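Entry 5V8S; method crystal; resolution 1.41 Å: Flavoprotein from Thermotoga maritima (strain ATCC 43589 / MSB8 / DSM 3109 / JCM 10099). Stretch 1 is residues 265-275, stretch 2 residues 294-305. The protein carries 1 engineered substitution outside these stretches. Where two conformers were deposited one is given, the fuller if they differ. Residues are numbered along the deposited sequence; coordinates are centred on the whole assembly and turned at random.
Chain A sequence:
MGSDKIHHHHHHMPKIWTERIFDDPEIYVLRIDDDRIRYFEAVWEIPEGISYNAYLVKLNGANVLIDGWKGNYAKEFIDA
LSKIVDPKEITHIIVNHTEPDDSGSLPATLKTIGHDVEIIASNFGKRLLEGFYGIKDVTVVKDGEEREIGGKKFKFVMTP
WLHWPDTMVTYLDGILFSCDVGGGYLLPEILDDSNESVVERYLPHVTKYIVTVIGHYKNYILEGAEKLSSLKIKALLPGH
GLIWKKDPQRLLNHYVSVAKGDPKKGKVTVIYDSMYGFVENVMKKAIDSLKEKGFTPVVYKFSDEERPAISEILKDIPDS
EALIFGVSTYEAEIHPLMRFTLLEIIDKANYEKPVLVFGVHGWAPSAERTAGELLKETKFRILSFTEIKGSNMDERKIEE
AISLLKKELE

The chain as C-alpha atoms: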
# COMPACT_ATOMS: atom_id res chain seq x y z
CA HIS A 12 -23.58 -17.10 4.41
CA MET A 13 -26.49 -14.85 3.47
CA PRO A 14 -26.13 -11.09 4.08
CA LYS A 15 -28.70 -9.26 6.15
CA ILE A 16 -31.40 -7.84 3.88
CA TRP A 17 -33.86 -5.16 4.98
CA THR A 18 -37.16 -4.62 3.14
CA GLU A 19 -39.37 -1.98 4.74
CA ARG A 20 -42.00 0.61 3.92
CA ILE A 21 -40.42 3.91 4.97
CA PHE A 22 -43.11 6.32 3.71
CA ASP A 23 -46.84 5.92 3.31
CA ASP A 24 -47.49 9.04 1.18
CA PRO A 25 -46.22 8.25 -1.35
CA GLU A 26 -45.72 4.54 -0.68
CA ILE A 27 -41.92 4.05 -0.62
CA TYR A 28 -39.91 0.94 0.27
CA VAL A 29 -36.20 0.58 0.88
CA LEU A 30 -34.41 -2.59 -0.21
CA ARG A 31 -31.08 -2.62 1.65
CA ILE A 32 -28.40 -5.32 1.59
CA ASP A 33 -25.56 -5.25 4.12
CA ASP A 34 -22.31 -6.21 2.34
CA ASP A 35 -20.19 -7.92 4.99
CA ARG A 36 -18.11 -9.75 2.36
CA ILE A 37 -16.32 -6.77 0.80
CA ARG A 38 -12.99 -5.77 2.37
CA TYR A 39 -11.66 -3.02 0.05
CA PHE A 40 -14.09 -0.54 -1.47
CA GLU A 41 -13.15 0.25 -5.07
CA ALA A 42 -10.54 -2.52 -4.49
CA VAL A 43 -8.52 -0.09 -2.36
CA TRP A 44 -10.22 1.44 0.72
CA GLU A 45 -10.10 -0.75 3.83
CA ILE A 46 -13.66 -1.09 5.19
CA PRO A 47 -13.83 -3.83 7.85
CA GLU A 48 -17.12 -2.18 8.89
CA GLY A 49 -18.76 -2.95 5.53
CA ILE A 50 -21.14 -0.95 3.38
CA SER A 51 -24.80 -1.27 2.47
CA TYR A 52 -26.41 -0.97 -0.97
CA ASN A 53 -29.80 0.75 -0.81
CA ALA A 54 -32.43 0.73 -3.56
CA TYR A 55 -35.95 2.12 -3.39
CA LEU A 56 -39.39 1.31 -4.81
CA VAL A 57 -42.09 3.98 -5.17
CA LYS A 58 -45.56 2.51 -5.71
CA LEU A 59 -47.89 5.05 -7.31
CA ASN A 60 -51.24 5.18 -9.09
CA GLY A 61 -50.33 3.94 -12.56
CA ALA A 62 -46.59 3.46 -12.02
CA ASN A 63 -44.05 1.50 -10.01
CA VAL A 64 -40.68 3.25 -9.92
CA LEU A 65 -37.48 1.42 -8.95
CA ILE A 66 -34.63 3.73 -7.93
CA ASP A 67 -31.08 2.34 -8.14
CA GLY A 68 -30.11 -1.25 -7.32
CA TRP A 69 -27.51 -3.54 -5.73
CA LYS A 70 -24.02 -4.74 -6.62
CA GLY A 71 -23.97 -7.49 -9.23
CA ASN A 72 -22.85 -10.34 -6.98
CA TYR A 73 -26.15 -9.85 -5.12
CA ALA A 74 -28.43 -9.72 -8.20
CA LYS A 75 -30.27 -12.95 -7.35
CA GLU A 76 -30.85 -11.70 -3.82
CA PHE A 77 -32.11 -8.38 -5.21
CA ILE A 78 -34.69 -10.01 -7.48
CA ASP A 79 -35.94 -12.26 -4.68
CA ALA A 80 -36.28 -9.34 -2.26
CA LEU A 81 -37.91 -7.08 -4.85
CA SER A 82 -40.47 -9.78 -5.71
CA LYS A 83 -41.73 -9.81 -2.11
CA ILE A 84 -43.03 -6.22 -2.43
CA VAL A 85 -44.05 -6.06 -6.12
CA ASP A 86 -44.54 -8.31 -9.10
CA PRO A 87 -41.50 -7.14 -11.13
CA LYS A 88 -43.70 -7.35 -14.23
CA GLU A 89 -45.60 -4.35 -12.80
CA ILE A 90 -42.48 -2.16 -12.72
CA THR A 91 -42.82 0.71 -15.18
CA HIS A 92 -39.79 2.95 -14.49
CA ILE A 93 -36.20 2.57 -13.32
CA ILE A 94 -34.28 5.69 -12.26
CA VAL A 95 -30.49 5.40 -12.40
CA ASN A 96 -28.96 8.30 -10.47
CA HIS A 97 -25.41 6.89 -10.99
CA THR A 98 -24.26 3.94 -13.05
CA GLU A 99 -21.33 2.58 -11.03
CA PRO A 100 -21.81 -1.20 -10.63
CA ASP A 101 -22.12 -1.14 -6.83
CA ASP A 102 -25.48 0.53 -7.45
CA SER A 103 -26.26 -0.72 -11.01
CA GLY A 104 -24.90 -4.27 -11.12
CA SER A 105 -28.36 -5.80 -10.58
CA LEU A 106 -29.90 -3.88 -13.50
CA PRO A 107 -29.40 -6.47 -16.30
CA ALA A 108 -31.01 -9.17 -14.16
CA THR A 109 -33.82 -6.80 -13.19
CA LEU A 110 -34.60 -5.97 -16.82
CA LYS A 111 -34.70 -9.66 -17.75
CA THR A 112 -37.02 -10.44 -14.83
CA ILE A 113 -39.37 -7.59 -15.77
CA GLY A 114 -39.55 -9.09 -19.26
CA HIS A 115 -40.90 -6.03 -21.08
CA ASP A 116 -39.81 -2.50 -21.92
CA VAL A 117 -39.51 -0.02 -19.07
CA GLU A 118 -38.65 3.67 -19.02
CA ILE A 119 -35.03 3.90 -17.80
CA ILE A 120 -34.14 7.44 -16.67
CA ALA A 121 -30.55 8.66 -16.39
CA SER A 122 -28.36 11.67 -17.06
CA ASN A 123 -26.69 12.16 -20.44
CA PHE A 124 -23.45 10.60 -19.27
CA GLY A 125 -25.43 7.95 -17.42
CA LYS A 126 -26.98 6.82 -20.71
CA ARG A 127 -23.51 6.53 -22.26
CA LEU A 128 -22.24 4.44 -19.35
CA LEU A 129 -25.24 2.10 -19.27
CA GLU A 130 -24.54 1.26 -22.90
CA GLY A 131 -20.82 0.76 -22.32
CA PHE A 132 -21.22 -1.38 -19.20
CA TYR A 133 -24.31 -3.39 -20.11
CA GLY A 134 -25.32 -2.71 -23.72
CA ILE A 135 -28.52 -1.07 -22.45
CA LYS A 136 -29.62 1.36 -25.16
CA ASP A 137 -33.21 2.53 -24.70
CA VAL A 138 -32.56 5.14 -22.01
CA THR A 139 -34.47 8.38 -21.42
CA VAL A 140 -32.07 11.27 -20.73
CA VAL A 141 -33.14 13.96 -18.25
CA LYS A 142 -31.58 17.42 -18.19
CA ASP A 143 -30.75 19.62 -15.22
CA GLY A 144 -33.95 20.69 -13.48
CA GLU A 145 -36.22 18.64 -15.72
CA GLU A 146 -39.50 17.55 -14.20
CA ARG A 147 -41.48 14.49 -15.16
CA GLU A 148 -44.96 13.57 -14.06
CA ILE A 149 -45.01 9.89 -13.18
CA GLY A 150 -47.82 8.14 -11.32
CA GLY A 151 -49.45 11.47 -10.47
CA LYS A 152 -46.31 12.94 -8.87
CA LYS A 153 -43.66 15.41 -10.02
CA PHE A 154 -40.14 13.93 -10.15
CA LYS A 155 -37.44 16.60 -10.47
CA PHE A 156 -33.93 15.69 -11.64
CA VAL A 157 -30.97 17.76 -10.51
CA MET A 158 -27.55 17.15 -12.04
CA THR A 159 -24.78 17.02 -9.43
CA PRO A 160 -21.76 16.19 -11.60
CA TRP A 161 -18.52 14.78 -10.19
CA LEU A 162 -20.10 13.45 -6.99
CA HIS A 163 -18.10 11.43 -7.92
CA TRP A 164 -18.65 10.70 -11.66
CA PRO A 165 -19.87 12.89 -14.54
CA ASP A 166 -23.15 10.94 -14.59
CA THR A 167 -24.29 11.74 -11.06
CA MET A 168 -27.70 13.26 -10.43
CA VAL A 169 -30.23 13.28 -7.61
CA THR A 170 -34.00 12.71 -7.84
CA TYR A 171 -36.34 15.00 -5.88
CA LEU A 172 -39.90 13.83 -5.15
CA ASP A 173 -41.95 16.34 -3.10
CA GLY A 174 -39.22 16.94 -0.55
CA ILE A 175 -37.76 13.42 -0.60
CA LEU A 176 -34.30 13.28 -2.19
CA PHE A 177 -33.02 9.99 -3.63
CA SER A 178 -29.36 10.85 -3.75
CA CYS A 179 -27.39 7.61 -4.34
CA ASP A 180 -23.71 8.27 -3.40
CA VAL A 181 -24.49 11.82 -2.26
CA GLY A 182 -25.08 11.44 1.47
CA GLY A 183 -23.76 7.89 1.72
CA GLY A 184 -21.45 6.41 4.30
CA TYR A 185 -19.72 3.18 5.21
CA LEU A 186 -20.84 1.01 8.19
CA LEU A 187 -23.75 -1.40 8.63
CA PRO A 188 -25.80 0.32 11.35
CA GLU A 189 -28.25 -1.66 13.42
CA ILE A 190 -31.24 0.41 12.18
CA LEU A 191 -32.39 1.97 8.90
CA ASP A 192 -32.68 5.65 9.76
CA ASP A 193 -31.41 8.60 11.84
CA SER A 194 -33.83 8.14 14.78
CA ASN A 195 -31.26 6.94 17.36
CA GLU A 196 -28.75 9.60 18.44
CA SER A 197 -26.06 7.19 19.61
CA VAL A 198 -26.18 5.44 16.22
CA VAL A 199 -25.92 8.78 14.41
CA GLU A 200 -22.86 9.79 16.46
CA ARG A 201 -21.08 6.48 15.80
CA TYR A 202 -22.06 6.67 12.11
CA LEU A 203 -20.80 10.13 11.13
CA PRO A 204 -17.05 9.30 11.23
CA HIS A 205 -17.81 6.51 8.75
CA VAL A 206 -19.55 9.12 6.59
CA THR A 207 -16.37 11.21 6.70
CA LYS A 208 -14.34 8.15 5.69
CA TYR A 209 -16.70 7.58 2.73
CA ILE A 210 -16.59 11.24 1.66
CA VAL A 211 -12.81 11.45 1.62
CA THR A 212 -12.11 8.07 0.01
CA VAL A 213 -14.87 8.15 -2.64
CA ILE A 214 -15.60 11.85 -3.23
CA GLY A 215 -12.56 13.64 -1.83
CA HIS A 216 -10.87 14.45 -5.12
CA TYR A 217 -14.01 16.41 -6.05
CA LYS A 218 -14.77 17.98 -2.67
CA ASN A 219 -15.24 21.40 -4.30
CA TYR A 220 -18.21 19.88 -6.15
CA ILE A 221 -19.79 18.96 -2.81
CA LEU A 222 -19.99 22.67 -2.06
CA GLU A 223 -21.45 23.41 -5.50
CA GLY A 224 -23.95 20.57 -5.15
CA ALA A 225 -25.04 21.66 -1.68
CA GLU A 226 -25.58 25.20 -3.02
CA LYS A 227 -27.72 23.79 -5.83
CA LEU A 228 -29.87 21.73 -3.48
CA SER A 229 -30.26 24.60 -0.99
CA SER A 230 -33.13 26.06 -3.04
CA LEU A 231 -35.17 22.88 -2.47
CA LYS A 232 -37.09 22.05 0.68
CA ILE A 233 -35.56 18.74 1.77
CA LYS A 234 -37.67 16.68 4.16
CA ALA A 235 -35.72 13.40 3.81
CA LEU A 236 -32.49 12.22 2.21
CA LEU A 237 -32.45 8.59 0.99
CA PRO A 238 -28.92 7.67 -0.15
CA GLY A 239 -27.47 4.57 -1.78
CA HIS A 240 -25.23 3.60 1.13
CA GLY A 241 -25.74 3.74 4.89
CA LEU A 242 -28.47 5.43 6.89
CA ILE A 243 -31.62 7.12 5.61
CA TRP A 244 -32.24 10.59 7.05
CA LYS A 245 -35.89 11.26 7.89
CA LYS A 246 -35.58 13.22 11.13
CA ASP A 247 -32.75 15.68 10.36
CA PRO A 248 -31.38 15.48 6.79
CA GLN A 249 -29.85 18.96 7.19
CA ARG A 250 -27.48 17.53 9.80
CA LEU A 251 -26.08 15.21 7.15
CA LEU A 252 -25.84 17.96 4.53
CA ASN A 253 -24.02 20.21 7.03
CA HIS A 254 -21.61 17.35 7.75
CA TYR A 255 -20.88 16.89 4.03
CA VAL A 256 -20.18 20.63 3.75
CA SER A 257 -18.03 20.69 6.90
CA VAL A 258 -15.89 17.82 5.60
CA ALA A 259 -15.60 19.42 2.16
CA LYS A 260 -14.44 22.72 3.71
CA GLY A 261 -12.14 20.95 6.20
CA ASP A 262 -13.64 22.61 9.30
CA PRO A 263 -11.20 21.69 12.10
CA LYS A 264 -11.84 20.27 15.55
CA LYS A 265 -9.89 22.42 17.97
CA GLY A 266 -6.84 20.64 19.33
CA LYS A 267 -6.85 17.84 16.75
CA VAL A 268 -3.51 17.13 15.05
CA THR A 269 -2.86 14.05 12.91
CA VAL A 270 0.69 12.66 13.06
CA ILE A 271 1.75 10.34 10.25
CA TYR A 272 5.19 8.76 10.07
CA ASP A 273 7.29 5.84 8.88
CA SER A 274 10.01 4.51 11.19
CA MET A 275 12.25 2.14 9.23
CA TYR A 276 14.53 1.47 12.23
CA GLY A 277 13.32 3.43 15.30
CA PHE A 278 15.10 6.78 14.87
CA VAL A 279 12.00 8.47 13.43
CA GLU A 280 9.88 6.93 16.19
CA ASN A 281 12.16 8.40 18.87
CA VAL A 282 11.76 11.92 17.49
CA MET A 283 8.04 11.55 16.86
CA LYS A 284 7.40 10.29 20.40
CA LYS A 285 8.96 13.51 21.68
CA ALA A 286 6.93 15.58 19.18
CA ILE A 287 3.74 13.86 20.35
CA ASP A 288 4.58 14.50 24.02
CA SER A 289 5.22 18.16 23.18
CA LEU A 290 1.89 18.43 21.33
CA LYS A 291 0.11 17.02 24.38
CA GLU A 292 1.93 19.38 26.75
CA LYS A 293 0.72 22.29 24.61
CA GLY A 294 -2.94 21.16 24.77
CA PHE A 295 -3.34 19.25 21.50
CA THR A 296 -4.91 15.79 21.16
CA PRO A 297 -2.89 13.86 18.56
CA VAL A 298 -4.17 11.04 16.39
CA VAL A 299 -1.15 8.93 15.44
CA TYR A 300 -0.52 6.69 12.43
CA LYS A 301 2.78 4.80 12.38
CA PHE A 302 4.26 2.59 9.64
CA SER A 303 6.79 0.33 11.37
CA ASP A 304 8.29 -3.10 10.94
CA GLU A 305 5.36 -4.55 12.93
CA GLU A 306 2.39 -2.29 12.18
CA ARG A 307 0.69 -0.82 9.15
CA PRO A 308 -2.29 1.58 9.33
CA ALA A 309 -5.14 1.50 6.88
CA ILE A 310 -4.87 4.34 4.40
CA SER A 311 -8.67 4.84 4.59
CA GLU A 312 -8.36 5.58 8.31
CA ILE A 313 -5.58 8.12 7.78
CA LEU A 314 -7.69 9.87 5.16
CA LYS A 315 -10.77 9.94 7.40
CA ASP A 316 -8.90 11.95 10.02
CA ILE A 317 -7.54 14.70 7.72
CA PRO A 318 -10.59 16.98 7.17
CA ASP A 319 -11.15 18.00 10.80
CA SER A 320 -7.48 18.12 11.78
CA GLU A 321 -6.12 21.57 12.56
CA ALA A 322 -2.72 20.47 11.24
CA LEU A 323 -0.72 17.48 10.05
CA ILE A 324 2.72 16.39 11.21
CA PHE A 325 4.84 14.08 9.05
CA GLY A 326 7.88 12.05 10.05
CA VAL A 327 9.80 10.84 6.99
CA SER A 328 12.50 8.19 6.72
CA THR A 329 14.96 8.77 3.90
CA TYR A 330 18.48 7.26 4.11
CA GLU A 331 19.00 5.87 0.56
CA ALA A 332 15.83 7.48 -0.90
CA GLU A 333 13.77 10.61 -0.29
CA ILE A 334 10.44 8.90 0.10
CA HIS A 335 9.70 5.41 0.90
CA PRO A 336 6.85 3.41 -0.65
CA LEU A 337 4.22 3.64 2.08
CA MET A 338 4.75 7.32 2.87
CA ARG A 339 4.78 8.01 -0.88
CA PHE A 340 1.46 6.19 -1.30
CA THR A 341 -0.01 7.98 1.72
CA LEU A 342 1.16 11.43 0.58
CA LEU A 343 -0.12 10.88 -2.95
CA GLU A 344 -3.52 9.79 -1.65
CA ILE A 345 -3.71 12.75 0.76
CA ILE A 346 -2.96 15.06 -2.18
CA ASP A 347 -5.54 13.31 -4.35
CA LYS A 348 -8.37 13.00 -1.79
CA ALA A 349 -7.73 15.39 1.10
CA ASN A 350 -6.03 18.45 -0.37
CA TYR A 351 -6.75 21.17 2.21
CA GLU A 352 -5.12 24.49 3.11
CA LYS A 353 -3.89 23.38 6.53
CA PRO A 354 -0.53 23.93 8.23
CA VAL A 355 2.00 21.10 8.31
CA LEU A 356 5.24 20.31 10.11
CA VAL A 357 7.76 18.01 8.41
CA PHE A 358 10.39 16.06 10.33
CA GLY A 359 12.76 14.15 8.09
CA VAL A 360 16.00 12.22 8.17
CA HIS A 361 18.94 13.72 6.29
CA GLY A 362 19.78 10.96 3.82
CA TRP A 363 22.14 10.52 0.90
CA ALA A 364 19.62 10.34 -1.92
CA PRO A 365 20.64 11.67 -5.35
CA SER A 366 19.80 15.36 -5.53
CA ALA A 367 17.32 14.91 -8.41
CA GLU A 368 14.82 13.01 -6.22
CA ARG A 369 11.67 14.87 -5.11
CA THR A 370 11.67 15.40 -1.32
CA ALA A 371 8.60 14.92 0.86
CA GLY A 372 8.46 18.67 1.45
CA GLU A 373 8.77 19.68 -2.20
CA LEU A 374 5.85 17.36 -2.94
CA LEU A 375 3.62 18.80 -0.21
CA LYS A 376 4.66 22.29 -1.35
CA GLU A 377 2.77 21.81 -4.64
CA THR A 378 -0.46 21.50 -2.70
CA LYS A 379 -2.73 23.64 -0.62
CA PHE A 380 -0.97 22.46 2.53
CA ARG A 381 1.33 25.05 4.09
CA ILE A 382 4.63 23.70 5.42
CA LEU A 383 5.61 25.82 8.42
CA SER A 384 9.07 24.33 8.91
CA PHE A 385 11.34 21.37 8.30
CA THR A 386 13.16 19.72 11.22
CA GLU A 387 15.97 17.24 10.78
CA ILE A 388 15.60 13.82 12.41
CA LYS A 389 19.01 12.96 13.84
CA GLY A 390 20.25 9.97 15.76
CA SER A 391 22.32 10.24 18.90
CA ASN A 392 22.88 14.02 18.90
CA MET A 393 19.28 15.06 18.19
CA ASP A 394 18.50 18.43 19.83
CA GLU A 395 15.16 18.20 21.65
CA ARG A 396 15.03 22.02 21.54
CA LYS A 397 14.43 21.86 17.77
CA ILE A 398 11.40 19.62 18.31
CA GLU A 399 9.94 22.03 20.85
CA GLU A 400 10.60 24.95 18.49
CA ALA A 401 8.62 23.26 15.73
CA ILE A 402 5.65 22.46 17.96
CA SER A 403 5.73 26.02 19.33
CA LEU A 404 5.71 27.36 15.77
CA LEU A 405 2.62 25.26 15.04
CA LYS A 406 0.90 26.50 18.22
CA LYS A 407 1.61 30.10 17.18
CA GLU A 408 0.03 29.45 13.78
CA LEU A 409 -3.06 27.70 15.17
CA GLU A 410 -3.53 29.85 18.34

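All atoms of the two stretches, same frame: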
# COMPACT_ATOMS: atom_id res chain seq x y z
N LYS A 265 -10.96 21.77 17.24
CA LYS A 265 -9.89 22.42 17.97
C LYS A 265 -9.07 21.41 18.75
O LYS A 265 -9.63 20.53 19.43
CB LYS A 265 -10.46 23.47 18.93
CG LYS A 265 -10.15 24.86 18.48
CD LYS A 265 -8.69 25.19 18.66
CE LYS A 265 -8.30 26.47 17.93
NZ LYS A 265 -6.82 26.63 17.88
N GLY A 266 -7.75 21.52 18.64
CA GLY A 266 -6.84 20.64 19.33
C GLY A 266 -6.43 19.41 18.55
O GLY A 266 -5.44 18.76 18.93
N LYS A 267 -7.14 19.07 17.48
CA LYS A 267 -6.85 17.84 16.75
C LYS A 267 -5.66 18.03 15.80
O LYS A 267 -5.69 18.90 14.93
CB LYS A 267 -8.07 17.37 15.96
CG LYS A 267 -7.79 16.08 15.20
CD LYS A 267 -9.06 15.42 14.68
CE LYS A 267 -8.77 14.17 13.88
NZ LYS A 267 -10.01 13.53 13.36
N VAL A 268 -4.65 17.19 15.96
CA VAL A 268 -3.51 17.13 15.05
C VAL A 268 -3.33 15.67 14.66
O VAL A 268 -3.39 14.79 15.52
CB VAL A 268 -2.24 17.69 15.73
CG1 VAL A 268 -1.01 17.50 14.85
CG2 VAL A 268 -2.43 19.17 16.06
N THR A 269 -3.12 15.41 13.37
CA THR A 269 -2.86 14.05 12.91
C THR A 269 -1.38 13.91 12.57
O THR A 269 -0.83 14.72 11.82
CB THR A 269 -3.78 13.63 11.75
OG1 THR A 269 -5.15 13.67 12.20
CG2 THR A 269 -3.52 12.23 11.30
N VAL A 270 -0.75 12.90 13.16
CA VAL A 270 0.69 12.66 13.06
C VAL A 270 0.87 11.36 12.28
O VAL A 270 0.34 10.32 12.68
CB VAL A 270 1.32 12.52 14.45
CG1 VAL A 270 2.84 12.33 14.33
CG2 VAL A 270 0.99 13.74 15.31
N ILE A 271 1.62 11.44 11.19
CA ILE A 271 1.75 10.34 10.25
C ILE A 271 3.24 10.15 9.99
O ILE A 271 3.90 11.07 9.51
CB ILE A 271 1.03 10.63 8.92
CG1 ILE A 271 -0.45 10.90 9.14
CG2 ILE A 271 1.22 9.48 7.93
CD1 ILE A 271 -1.06 11.67 8.00
N TYR A 272 3.77 8.96 10.28
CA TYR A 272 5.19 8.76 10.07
C TYR A 272 5.53 7.31 9.75
O TYR A 272 4.79 6.38 10.06
CB TYR A 272 6.00 9.23 11.28
CG TYR A 272 5.80 8.49 12.58
CD1 TYR A 272 4.79 8.86 13.47
CD2 TYR A 272 6.70 7.52 13.01
CE1 TYR A 272 4.63 8.21 14.67
CE2 TYR A 272 6.54 6.88 14.22
CZ TYR A 272 5.52 7.24 15.07
OH TYR A 272 5.36 6.63 16.30
N ASP A 273 6.70 7.15 9.12
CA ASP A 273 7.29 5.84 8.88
C ASP A 273 8.63 5.76 9.60
O ASP A 273 9.48 6.65 9.45
CB ASP A 273 7.39 5.46 7.38
CG ASP A 273 8.23 6.44 6.53
OD1 ASP A 273 8.59 7.55 6.99
OD2 ASP A 273 8.52 6.06 5.35
N SER A 274 8.82 4.69 10.38
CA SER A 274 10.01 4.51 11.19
C SER A 274 10.60 3.20 10.72
O SER A 274 10.11 2.12 11.10
CB SER A 274 9.65 4.52 12.66
OG SER A 274 10.80 4.38 13.45
N MET A 275 11.60 3.31 9.82
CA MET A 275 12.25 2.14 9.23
C MET A 275 13.05 1.38 10.26
O MET A 275 13.11 0.15 10.20
CB MET A 275 13.16 2.56 8.07
CG MET A 275 12.42 2.92 6.77
SD MET A 275 13.43 3.63 5.40
CE MET A 275 14.41 2.20 4.96
N GLY A 294 -1.49 21.19 24.79
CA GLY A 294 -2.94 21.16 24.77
C GLY A 294 -3.58 20.47 23.58
O GLY A 294 -4.81 20.42 23.50
N PHE A 295 -2.79 19.93 22.66
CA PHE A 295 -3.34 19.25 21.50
C PHE A 295 -3.67 17.80 21.85
O PHE A 295 -3.15 17.23 22.81
CB PHE A 295 -2.34 19.26 20.35
CG PHE A 295 -2.04 20.62 19.81
CD1 PHE A 295 -2.91 21.23 18.93
CD2 PHE A 295 -0.89 21.30 20.19
CE1 PHE A 295 -2.66 22.51 18.45
CE2 PHE A 295 -0.62 22.57 19.69
CZ PHE A 295 -1.50 23.17 18.82
N THR A 296 -4.54 17.20 21.03
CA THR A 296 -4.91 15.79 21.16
C THR A 296 -4.52 15.08 19.86
O THR A 296 -5.28 15.11 18.88
CB THR A 296 -6.40 15.62 21.44
OG1 THR A 296 -6.74 16.33 22.63
CG2 THR A 296 -6.74 14.15 21.66
N PRO A 297 -3.35 14.46 19.81
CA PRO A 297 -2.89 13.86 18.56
C PRO A 297 -3.62 12.57 18.25
O PRO A 297 -3.96 11.79 19.14
CB PRO A 297 -1.41 13.56 18.83
CG PRO A 297 -1.04 14.37 19.98
CD PRO A 297 -2.27 14.49 20.81
N VAL A 298 -3.81 12.34 16.95
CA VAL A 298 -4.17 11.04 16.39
C VAL A 298 -2.96 10.58 15.60
O VAL A 298 -2.44 11.33 14.78
CB VAL A 298 -5.40 11.16 15.48
CG1 VAL A 298 -5.75 9.82 14.89
CG2 VAL A 298 -6.59 11.75 16.27
N VAL A 299 -2.48 9.37 15.88
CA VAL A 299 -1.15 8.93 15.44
C VAL A 299 -1.26 7.72 14.53
O VAL A 299 -1.91 6.72 14.88
CB VAL A 299 -0.23 8.63 16.64
CG1 VAL A 299 1.17 8.25 16.17
CG2 VAL A 299 -0.17 9.85 17.59
N TYR A 300 -0.60 7.80 13.38
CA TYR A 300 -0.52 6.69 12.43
C TYR A 300 0.95 6.40 12.15
O TYR A 300 1.66 7.25 11.61
CB TYR A 300 -1.24 7.05 11.14
CG TYR A 300 -2.73 7.12 11.34
CD1 TYR A 300 -3.47 5.96 11.50
CD2 TYR A 300 -3.39 8.34 11.41
CE1 TYR A 300 -4.84 6.00 11.68
CE2 TYR A 300 -4.77 8.40 11.62
CZ TYR A 300 -5.48 7.23 11.76
OH TYR A 300 -6.86 7.27 11.96
N LYS A 301 1.38 5.19 12.49
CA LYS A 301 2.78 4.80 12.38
C LYS A 301 2.93 3.60 11.45
O LYS A 301 2.31 2.56 11.67
CB LYS A 301 3.33 4.41 13.77
CG LYS A 301 4.77 3.89 13.75
CD LYS A 301 5.14 2.95 14.93
CE LYS A 301 4.47 3.26 16.22
NZ LYS A 301 4.95 2.32 17.29
N PHE A 302 3.81 3.73 10.45
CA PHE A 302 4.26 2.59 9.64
C PHE A 302 5.57 2.09 10.24
O PHE A 302 6.57 2.80 10.20
CB PHE A 302 4.53 3.03 8.21
CG PHE A 302 3.30 3.48 7.45
CD1 PHE A 302 2.48 2.57 6.85
CD2 PHE A 302 3.00 4.82 7.35
CE1 PHE A 302 1.35 2.99 6.15
CE2 PHE A 302 1.86 5.25 6.65
CZ PHE A 302 1.06 4.33 6.05
N SER A 303 5.58 0.89 10.77
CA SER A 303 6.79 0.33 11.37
C SER A 303 7.00 -1.08 10.83
O SER A 303 6.26 -1.57 9.97
CB SER A 303 6.68 0.27 12.89
OG SER A 303 5.76 -0.74 13.27
N ASP A 304 8.03 -1.74 11.37
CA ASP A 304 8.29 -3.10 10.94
C ASP A 304 7.29 -4.10 11.53
O ASP A 304 7.32 -5.27 11.16
CB ASP A 304 9.76 -3.47 11.19
CG ASP A 304 10.15 -3.54 12.65
OD1 ASP A 304 9.27 -3.65 13.52
OD2 ASP A 304 11.36 -3.47 12.94
N GLU A 305 6.38 -3.66 12.39
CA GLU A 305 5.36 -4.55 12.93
C GLU A 305 3.94 -4.07 12.68
O GLU A 305 3.01 -4.87 12.82
CB GLU A 305 5.53 -4.73 14.44
CG GLU A 305 6.70 -5.60 14.81
CD GLU A 305 6.64 -6.09 16.24
OE1 GLU A 305 5.53 -6.18 16.81
OE2 GLU A 305 7.70 -6.38 16.79
O HOH W 1 10.29 -0.16 12.64
O HOH W 2 13.30 -2.35 11.15

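Two parallel strands pair in register, from Lys267 with Thr296 to Asp273 with Phe302, joined by a ladder of seven backbone hydrogen bonds, and the two stretches together bury 843 Å². Stretch 2 donates four: Thr296 N to Gly266 O (2.8 Å), Val298 N to Val268 O (2.9 Å), Tyr300 N to Val270 O (2.8 Å) and Phe302 N to Tyr272 O (2.9 Å). Stretch 1 returns three: Val270 N to Val298 O (2.8 Å), Tyr272 N to Tyr300 O (3.0 Å) and Ser274 N to Phe302 O (2.9 Å). The rungs are nearly straight, and several of the carbonyls also take a CA-H...O contact, the shortest from Pro297 CA to Val268 O (3.2 Å). Pro297 has no amide hydrogen, yet the ladder loses nothing, because the amides that donate from its strand are those of Thr296, Val298, Tyr300 and Phe302. Past the last rung, water continues the link: one molecule donates to Ser274 O (2.8 Å) and accepts from Asp304 N (3.0 Å), and a second donates to both Met275 O (2.7 Å) and Asp304 OD2 (2.9 Å). Within stretch 2, Ser303 OG accepts from Glu305 N (3.1 Å).

Side chains contribute mainly packing. On the face carrying Val268, Val270 and Tyr272, Val270 CG2 meets Pro297 CB (4.3 Å), while the end of the Tyr272 side chain (chi1 p) comes nearer stretch 2. Lys301 CB lies over one face of that ring, 4.2 Å from its centroid, in a CH-pi contact; Val299 CG1 reaches its edge, 3.8 Å from Tyr272 CE1. On the other face, Thr269 CG2 touches the edge of the Tyr300 ring at CD2 (3.9 Å), and Ile271 CG2 that of Phe302 at CE2 (4.5 Å). The polar ends Lys267 NZ, Thr269 OG1, Tyr272 OH, Asp273 OD1 and Tyr300 OH are satisfied elsewhere in the structure. Gly266, at phi 91°, adopts a backbone conformation that calls for glycine.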